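Local coordinates for protein putative fructose-aminoacid-6-phosphate deglycase (Bacillus subtilis, PDB 3EUA) that converts a range of fructosamine 6-phosphates to glucose 6-phosphate and a free amino acid, at residues V28-C33 and L77-S82; T198-A203 and P257-A262. All blocks are in the same frame, centred on the assembly; numbering follows the deposited sequence.

Contact 1 of 2, residues V28-C33 and L77-S82; sequences VFFVAC and LVILCS
Two neighbouring parallel strands in the core of the first SIS domain are joined by backbone hydrogen bonds that Phe29 and Val31 form with Leu77 and Ile79. Phe29 N gives its hydrogen to Leu77 O at 2.8 Å, Ile79 N returns one to Phe29 O, and Val31 N reaches Ile79 O in a practically straight bond (179° at the hydrogen). On one face Ile79 is the central side chain: its CG1 is anti to the carbonyl carbon (chi1 -62°) and CD1 extends beyond it, meeting Phe30 CE1 at 3.8 Å and Val28 CG1 at 4.1 Å. Helix 137-153 packs on this side through Leu141 and Ile144. The other face carries Val78, whose CG1 touches Val31 CG2 at 3.7 Å while CG2 lies against Phe29 CB at 3.9 Å; Ala97 of helix 88-99 adjoins it. An alanine here would probably leave a gap beside Phe29 CB and Val31 CG2, since both methyls that touch them would be gone. Beta-branched and aromatic residues suit such buried strands, and helices packed on both faces of a parallel sheet are typical of the SIS domain's alpha-beta-alpha sandwich.

Contact 2 of 2, residues T198-A203 and P257-A262; sequences TMASGA and PLEERA
Glu259 reaches from its helix to Ser201, just past the end of strand 197-200. From CB, its CG stands anti to the carbonyl carbon (chi1 -63°) and approaches Ser201 OG to 3.2 Å. CD follows in an extended chain (chi2 171°) and lies 3.4 Å from the same Ser201 OG. At the tip the two oxygens part company. OE2 accepts the backbone hydrogen of Ser201 N at 2.9 Å, on the anti side and 32° out of the carboxylate plane, and has Ala200 CB beside it at 3.6 Å. OE1 is hydrogen-bonded to Gly251 N, just after strand 246-250. A glutamate suits this buried place because one carboxylate can hold two backbone N-H groups, joining the ends of neighbouring parallel strands in the second SIS domain, where helix 256-269 follows strand 246-250. The two donors would probably help to stabilise its negative charge. Ser201 is small enough to fit against the helix, and its hydroxyl is hydrogen-bonded to Thr255 OG1, just ahead of that helix. Leu258 adds an apolar flank, its CD2 3.8 Å from Ser201 CB. Beyond the strand end, Gly202 N is hydrogen-bonded to Glu63 OE1 of the second subunit, and Ser201 packs on the same glutamate.

How the contacts relate
From the N terminus, the chain enters contact 1 in strand 27-32, passes through strand 55-60, which borders the same strand on its other edge, and returns in strand 76-82 to close the first loop after 43 intervening residues. The long helix 158-190 comes later in the chain, before strand 197-200. Contact 2 then opens in strand 197-200 and closes after 53 intervening residues on helix 256-269, after strands 226-228 and 246-250. The loops therefore run in series, neither nested nor crossed. Contact 1 joins strand to strand within one SIS domain, contact 2 strand end to helix within the other; their centres are about 25 Å apart, and both reach the second subunit.

Contact 1 of 2, residues V28-C33 and L77-S82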
ATOM      1  N   VAL A  28     -14.037   4.921   8.958  1.00 19.70           N
ATOM      2  CA  VAL A  28     -14.480   4.082   7.857  1.00 19.06           C
ATOM      3  C   VAL A  28     -13.356   3.059   7.552  1.00 19.12           C
ATOM      4  O   VAL A  28     -12.179   3.424   7.543  1.00 19.22           O
ATOM      5  CB  VAL A  28     -14.798   4.886   6.579  1.00 19.78           C
ATOM      6  CG1 VAL A  28     -15.242   3.927   5.496  1.00 18.53           C
ATOM      7  CG2 VAL A  28     -15.921   5.873   6.830  1.00 22.95           C
ATOM      8  N   PHE A  29     -13.706   1.779   7.382  1.00 18.91           N
ATOM      9  CA  PHE A  29     -12.757   0.730   7.008  1.00 18.33           C
ATOM     10  C   PHE A  29     -13.173   0.162   5.665  1.00 18.13           C
ATOM     11  O   PHE A  29     -14.296  -0.228   5.525  1.00 18.66           O
ATOM     12  CB  PHE A  29     -12.710  -0.409   8.054  1.00 18.34           C
ATOM     13  CG  PHE A  29     -12.131   0.001   9.384  1.00 17.38           C
ATOM     14  CD1 PHE A  29     -10.769  -0.062   9.621  1.00 18.13           C
ATOM     15  CD2 PHE A  29     -12.938   0.470  10.399  1.00 18.97           C
ATOM     16  CE1 PHE A  29     -10.217   0.355  10.844  1.00 16.73           C
ATOM     17  CE2 PHE A  29     -12.388   0.858  11.623  1.00 18.75           C
ATOM     18  CZ  PHE A  29     -11.034   0.778  11.847  1.00 18.78           C
ATOM     19  N   PHE A  30     -12.277   0.194   4.674  1.00 18.38           N
ATOM     20  CA  PHE A  30     -12.485  -0.382   3.349  1.00 17.84           C
ATOM     21  C   PHE A  30     -11.850  -1.778   3.362  1.00 18.22           C
ATOM     22  O   PHE A  30     -10.635  -1.907   3.391  1.00 18.23           O
ATOM     23  CB  PHE A  30     -11.824   0.487   2.309  1.00 19.06           C
ATOM     24  CG  PHE A  30     -12.432   1.840   2.210  1.00 18.08           C
ATOM     25  CD1 PHE A  30     -13.679   2.006   1.572  1.00 19.60           C
ATOM     26  CD2 PHE A  30     -11.777   2.952   2.734  1.00 19.18           C
ATOM     27  CE1 PHE A  30     -14.238   3.279   1.450  1.00 19.68           C
ATOM     28  CE2 PHE A  30     -12.329   4.198   2.649  1.00 18.75           C
ATOM     29  CZ  PHE A  30     -13.566   4.363   1.990  1.00 19.72           C
ATOM     30  N   VAL A  31     -12.672  -2.810   3.359  1.00 17.68           N
ATOM     31  CA  VAL A  31     -12.177  -4.183   3.524  1.00 17.73           C
ATOM     32  C   VAL A  31     -12.616  -5.150   2.443  1.00 17.86           C
ATOM     33  O   VAL A  31     -13.813  -5.413   2.246  1.00 18.42           O
ATOM     34  CB  VAL A  31     -12.641  -4.731   4.909  1.00 17.29           C
ATOM     35  CG1 VAL A  31     -12.020  -6.072   5.204  1.00 17.82           C
ATOM     36  CG2 VAL A  31     -12.290  -3.752   6.042  1.00 15.59           C
ATOM     37  N   ALA A  32     -11.647  -5.725   1.755  1.00 17.77           N
ATOM     38  CA  ALA A  32     -11.938  -6.681   0.681  1.00 18.12           C
ATOM     39  C   ALA A  32     -10.641  -7.373   0.318  1.00 18.79           C
ATOM     40  O   ALA A  32      -9.618  -7.111   0.951  1.00 19.19           O
ATOM     41  CB  ALA A  32     -12.514  -5.947  -0.532  1.00 17.31           C
ATOM     42  N   CYS A  33     -10.676  -8.217  -0.720  1.00 19.37           N
ATOM     43  CA  CYS A  33      -9.499  -8.894  -1.205  1.00 19.76           C
ATOM     44  C   CYS A  33      -9.228  -8.675  -2.691  1.00 20.05           C
ATOM     45  O   CYS A  33     -10.152  -8.609  -3.499  1.00 19.91           O
ATOM     46  CB  CYS A  33      -9.596 -10.407  -0.986  1.00 21.57           C
ATOM     47  SG  CYS A  33      -9.718 -10.901   0.747  1.00 21.29           S
ATOM     48  N   LEU A  77     -17.760   2.280  10.496  1.00 19.05           N
ATOM     49  CA  LEU A  77     -18.485   1.876   9.322  1.00 18.79           C
ATOM     50  C   LEU A  77     -17.490   1.009   8.557  1.00 19.11           C
ATOM     51  O   LEU A  77     -16.337   1.459   8.332  1.00 18.95           O
ATOM     52  CB  LEU A  77     -18.804   3.069   8.447  1.00 19.03           C
ATOM     53  CG  LEU A  77     -19.428   2.810   7.083  1.00 20.50           C
ATOM     54  CD1 LEU A  77     -20.707   2.022   7.242  1.00 18.53           C
ATOM     55  CD2 LEU A  77     -19.659   4.148   6.332  1.00 19.03           C
ATOM     56  N   VAL A  78     -17.880  -0.209   8.183  1.00 18.38           N
ATOM     57  CA  VAL A  78     -16.993  -1.091   7.424  1.00 18.49           C
ATOM     58  C   VAL A  78     -17.677  -1.371   6.085  1.00 18.67           C
ATOM     59  O   VAL A  78     -18.806  -1.816   6.046  1.00 18.43           O
ATOM     60  CB  VAL A  78     -16.638  -2.354   8.213  1.00 18.55           C
ATOM     61  CG1 VAL A  78     -15.713  -3.266   7.415  1.00 17.97           C
ATOM     62  CG2 VAL A  78     -15.958  -1.978   9.547  1.00 19.28           C
ATOM     63  N   ILE A  79     -16.996  -1.055   4.995  1.00 18.80           N
ATOM     64  CA  ILE A  79     -17.521  -1.259   3.673  1.00 19.63           C
ATOM     65  C   ILE A  79     -16.754  -2.435   3.087  1.00 19.98           C
ATOM     66  O   ILE A  79     -15.512  -2.379   3.001  1.00 18.18           O
ATOM     67  CB  ILE A  79     -17.318  -0.026   2.772  1.00 19.55           C
ATOM     68  CG1 ILE A  79     -18.051   1.196   3.330  1.00 20.59           C
ATOM     69  CG2 ILE A  79     -17.823  -0.322   1.338  1.00 20.17           C
ATOM     70  CD1 ILE A  79     -17.764   2.470   2.602  1.00 19.54           C
ATOM     71  N   LEU A  80     -17.486  -3.494   2.731  1.00 20.56           N
ATOM     72  CA  LEU A  80     -16.887  -4.701   2.171  1.00 20.44           C
ATOM     73  C   LEU A  80     -17.369  -4.973   0.746  1.00 21.62           C
ATOM     74  O   LEU A  80     -18.446  -4.514   0.328  1.00 22.04           O
ATOM     75  CB  LEU A  80     -17.146  -5.921   3.071  1.00 21.17           C
ATOM     76  CG  LEU A  80     -16.791  -5.721   4.549  1.00 20.25           C
ATOM     77  CD1 LEU A  80     -18.060  -5.484   5.420  1.00 18.29           C
ATOM     78  CD2 LEU A  80     -16.017  -6.901   5.043  1.00 20.43           C
ATOM     79  N   CYS A  81     -16.565  -5.708  -0.007  1.00 22.53           N
ATOM     80  CA  CYS A  81     -16.933  -6.063  -1.363  1.00 22.61           C
ATOM     81  C   CYS A  81     -16.390  -7.435  -1.734  1.00 21.92           C
ATOM     82  O   CYS A  81     -15.249  -7.769  -1.405  1.00 21.25           O
ATOM     83  CB  CYS A  81     -16.410  -5.022  -2.337  1.00 22.36           C
ATOM     84  SG  CYS A  81     -16.932  -5.374  -4.021  1.00 26.21           S
ATOM     85  N   SER A  82     -17.224  -8.212  -2.410  1.00 22.30           N
ATOM     86  CA  SER A  82     -16.888  -9.527  -2.935  1.00 22.20           C
ATOM     87  C   SER A  82     -17.835  -9.779  -4.082  1.00 22.76           C
ATOM     88  O   SER A  82     -19.046  -9.786  -3.879  1.00 23.51           O
ATOM     89  CB  SER A  82     -17.079 -10.639  -1.903  1.00 21.95           C
ATOM     90  OG  SER A  82     -16.852 -11.922  -2.505  1.00 20.47           O
TER

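Contact 2 of 2, residues T198-A203 and P257-A262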
ATOM      1  N   THR A 198       3.300  -1.537 -14.093  1.00 17.34           N
ATOM      2  CA  THR A 198       2.273  -0.537 -14.178  1.00 17.23           C
ATOM      3  C   THR A 198       2.735   0.570 -13.228  1.00 17.32           C
ATOM      4  O   THR A 198       3.620   0.351 -12.351  1.00 17.94           O
ATOM      5  CB  THR A 198       0.866  -1.022 -13.784  1.00 17.83           C
ATOM      6  OG1 THR A 198       0.847  -1.406 -12.397  1.00 16.81           O
ATOM      7  CG2 THR A 198       0.398  -2.168 -14.697  1.00 16.06           C
HETATM    8  N   MSE A 199       2.194   1.758 -13.421  1.00 17.87           N
HETATM    9  CA  MSE A 199       2.545   2.903 -12.586  1.00 18.38           C
HETATM   10  C   MSE A 199       1.478   3.999 -12.574  1.00 17.59           C
HETATM   11  O   MSE A 199       0.919   4.327 -13.583  1.00 18.26           O
HETATM   12  CB  MSE A 199       3.892   3.458 -13.037  1.00 19.46           C
HETATM   13  CG  MSE A 199       4.317   4.684 -12.328  1.00 19.19           C
HETATM   14 SE   MSE A 199       6.225   5.015 -12.373  0.75 19.97          SE
HETATM   15  CE  MSE A 199       5.838   6.653 -12.066  1.00 18.86           C
ATOM     16  N   ALA A 200       1.202   4.538 -11.400  1.00 17.67           N
ATOM     17  CA  ALA A 200       0.214   5.610 -11.208  1.00 17.34           C
ATOM     18  C   ALA A 200       0.338   6.132  -9.762  1.00 17.84           C
ATOM     19  O   ALA A 200       1.160   5.617  -8.984  1.00 17.50           O
ATOM     20  CB  ALA A 200      -1.200   5.126 -11.489  1.00 17.47           C
ATOM     21  N   SER A 201      -0.425   7.175  -9.434  1.00 18.15           N
ATOM     22  CA  SER A 201      -0.440   7.765  -8.091  1.00 19.09           C
ATOM     23  C   SER A 201      -1.850   8.191  -7.697  1.00 18.91           C
ATOM     24  O   SER A 201      -2.819   7.983  -8.434  1.00 17.92           O
ATOM     25  CB  SER A 201       0.516   8.968  -8.008  1.00 19.83           C
ATOM     26  OG  SER A 201       0.085  10.020  -8.852  1.00 21.15           O
ATOM     27  N   GLY A 202      -1.985   8.695  -6.482  1.00 18.92           N
ATOM     28  CA  GLY A 202      -3.276   9.189  -6.011  1.00 19.41           C
ATOM     29  C   GLY A 202      -4.434   8.228  -6.149  1.00 19.06           C
ATOM     30  O   GLY A 202      -4.316   7.063  -5.813  1.00 19.27           O
ATOM     31  N   ALA A 203      -5.542   8.712  -6.698  1.00 19.58           N
ATOM     32  CA  ALA A 203      -6.766   7.940  -6.865  1.00 19.18           C
ATOM     33  C   ALA A 203      -6.682   6.882  -7.950  1.00 19.36           C
ATOM     34  O   ALA A 203      -7.590   6.075  -8.062  1.00 18.97           O
ATOM     35  CB  ALA A 203      -7.928   8.869  -7.142  1.00 19.98           C
ATOM     36  N   PRO A 257       0.789  15.665 -11.154  1.00 20.19           N
ATOM     37  CA  PRO A 257       2.207  16.019 -11.338  1.00 19.75           C
ATOM     38  C   PRO A 257       3.196  14.875 -11.062  1.00 20.04           C
ATOM     39  O   PRO A 257       4.260  14.831 -11.692  1.00 20.04           O
ATOM     40  CB  PRO A 257       2.411  17.140 -10.323  1.00 20.66           C
ATOM     41  CG  PRO A 257       1.035  17.768 -10.187  1.00 20.88           C
ATOM     42  CD  PRO A 257       0.104  16.629 -10.259  1.00 19.95           C
ATOM     43  N   LEU A 258       2.868  13.983 -10.117  1.00 18.85           N
ATOM     44  CA  LEU A 258       3.731  12.830  -9.827  1.00 19.11           C
ATOM     45  C   LEU A 258       3.824  11.938 -11.057  1.00 19.06           C
ATOM     46  O   LEU A 258       4.910  11.495 -11.404  1.00 19.45           O
ATOM     47  CB  LEU A 258       3.204  11.982  -8.648  1.00 18.61           C
ATOM     48  CG  LEU A 258       3.368  12.483  -7.204  1.00 19.91           C
ATOM     49  CD1 LEU A 258       2.809  13.903  -7.000  1.00 19.12           C
ATOM     50  CD2 LEU A 258       2.768  11.435  -6.195  1.00 20.56           C
ATOM     51  N   GLU A 259       2.676  11.726 -11.709  1.00 19.66           N
ATOM     52  CA  GLU A 259       2.550  10.885 -12.898  1.00 20.93           C
ATOM     53  C   GLU A 259       3.285  11.529 -14.085  1.00 19.83           C
ATOM     54  O   GLU A 259       4.012  10.883 -14.826  1.00 19.63           O
ATOM     55  CB  GLU A 259       1.045  10.646 -13.162  1.00 21.54           C
ATOM     56  CG  GLU A 259       0.364   9.866 -11.988  1.00 23.20           C
ATOM     57  CD  GLU A 259      -1.165   9.765 -12.027  1.00 25.13           C
ATOM     58  OE1 GLU A 259      -1.869  10.765 -12.387  1.00 29.15           O
ATOM     59  OE2 GLU A 259      -1.666   8.673 -11.615  1.00 26.95           O
ATOM     60  N   GLU A 260       3.116  12.829 -14.235  1.00 20.00           N
ATOM     61  CA  GLU A 260       3.791  13.587 -15.287  1.00 20.47           C
ATOM     62  C   GLU A 260       5.316  13.508 -15.165  1.00 19.71           C
ATOM     63  O   GLU A 260       6.011  13.334 -16.150  1.00 19.42           O
ATOM     64  CB  GLU A 260       3.348  15.058 -15.224  1.00 20.73           C
ATOM     65  CG  GLU A 260       1.850  15.264 -15.543  1.00 21.61           C
ATOM     66  CD  GLU A 260       1.364  16.725 -15.427  1.00 23.82           C
ATOM     67  OE1 GLU A 260       1.863  17.514 -14.592  1.00 28.60           O
ATOM     68  OE2 GLU A 260       0.428  17.059 -16.156  1.00 27.00           O
ATOM     69  N   ARG A 261       5.826  13.616 -13.940  1.00 19.15           N
ATOM     70  CA  ARG A 261       7.263  13.565 -13.718  1.00 18.51           C
ATOM     71  C   ARG A 261       7.797  12.175 -14.078  1.00 18.35           C
ATOM     72  O   ARG A 261       8.837  12.053 -14.745  1.00 18.15           O
ATOM     73  CB  ARG A 261       7.588  13.942 -12.266  1.00 18.38           C
ATOM     74  CG  ARG A 261       9.037  14.013 -11.937  1.00 18.99           C
ATOM     75  CD  ARG A 261       9.233  14.053 -10.465  1.00 20.43           C
ATOM     76  NE  ARG A 261      10.654  14.120 -10.119  1.00 20.68           N
ATOM     77  CZ  ARG A 261      11.124  13.929  -8.887  1.00 22.05           C
ATOM     78  NH1 ARG A 261      10.304  13.667  -7.878  1.00 22.23           N
ATOM     79  NH2 ARG A 261      12.427  13.975  -8.656  1.00 21.85           N
ATOM     80  N   ALA A 262       7.078  11.148 -13.653  1.00 18.14           N
ATOM     81  CA  ALA A 262       7.422   9.738 -13.920  1.00 18.06           C
ATOM     82  C   ALA A 262       7.442   9.446 -15.422  1.00 17.93           C
ATOM     83  O   ALA A 262       8.358   8.800 -15.929  1.00 18.42           O
ATOM     84  CB  ALA A 262       6.435   8.845 -13.196  1.00 17.27           C
TER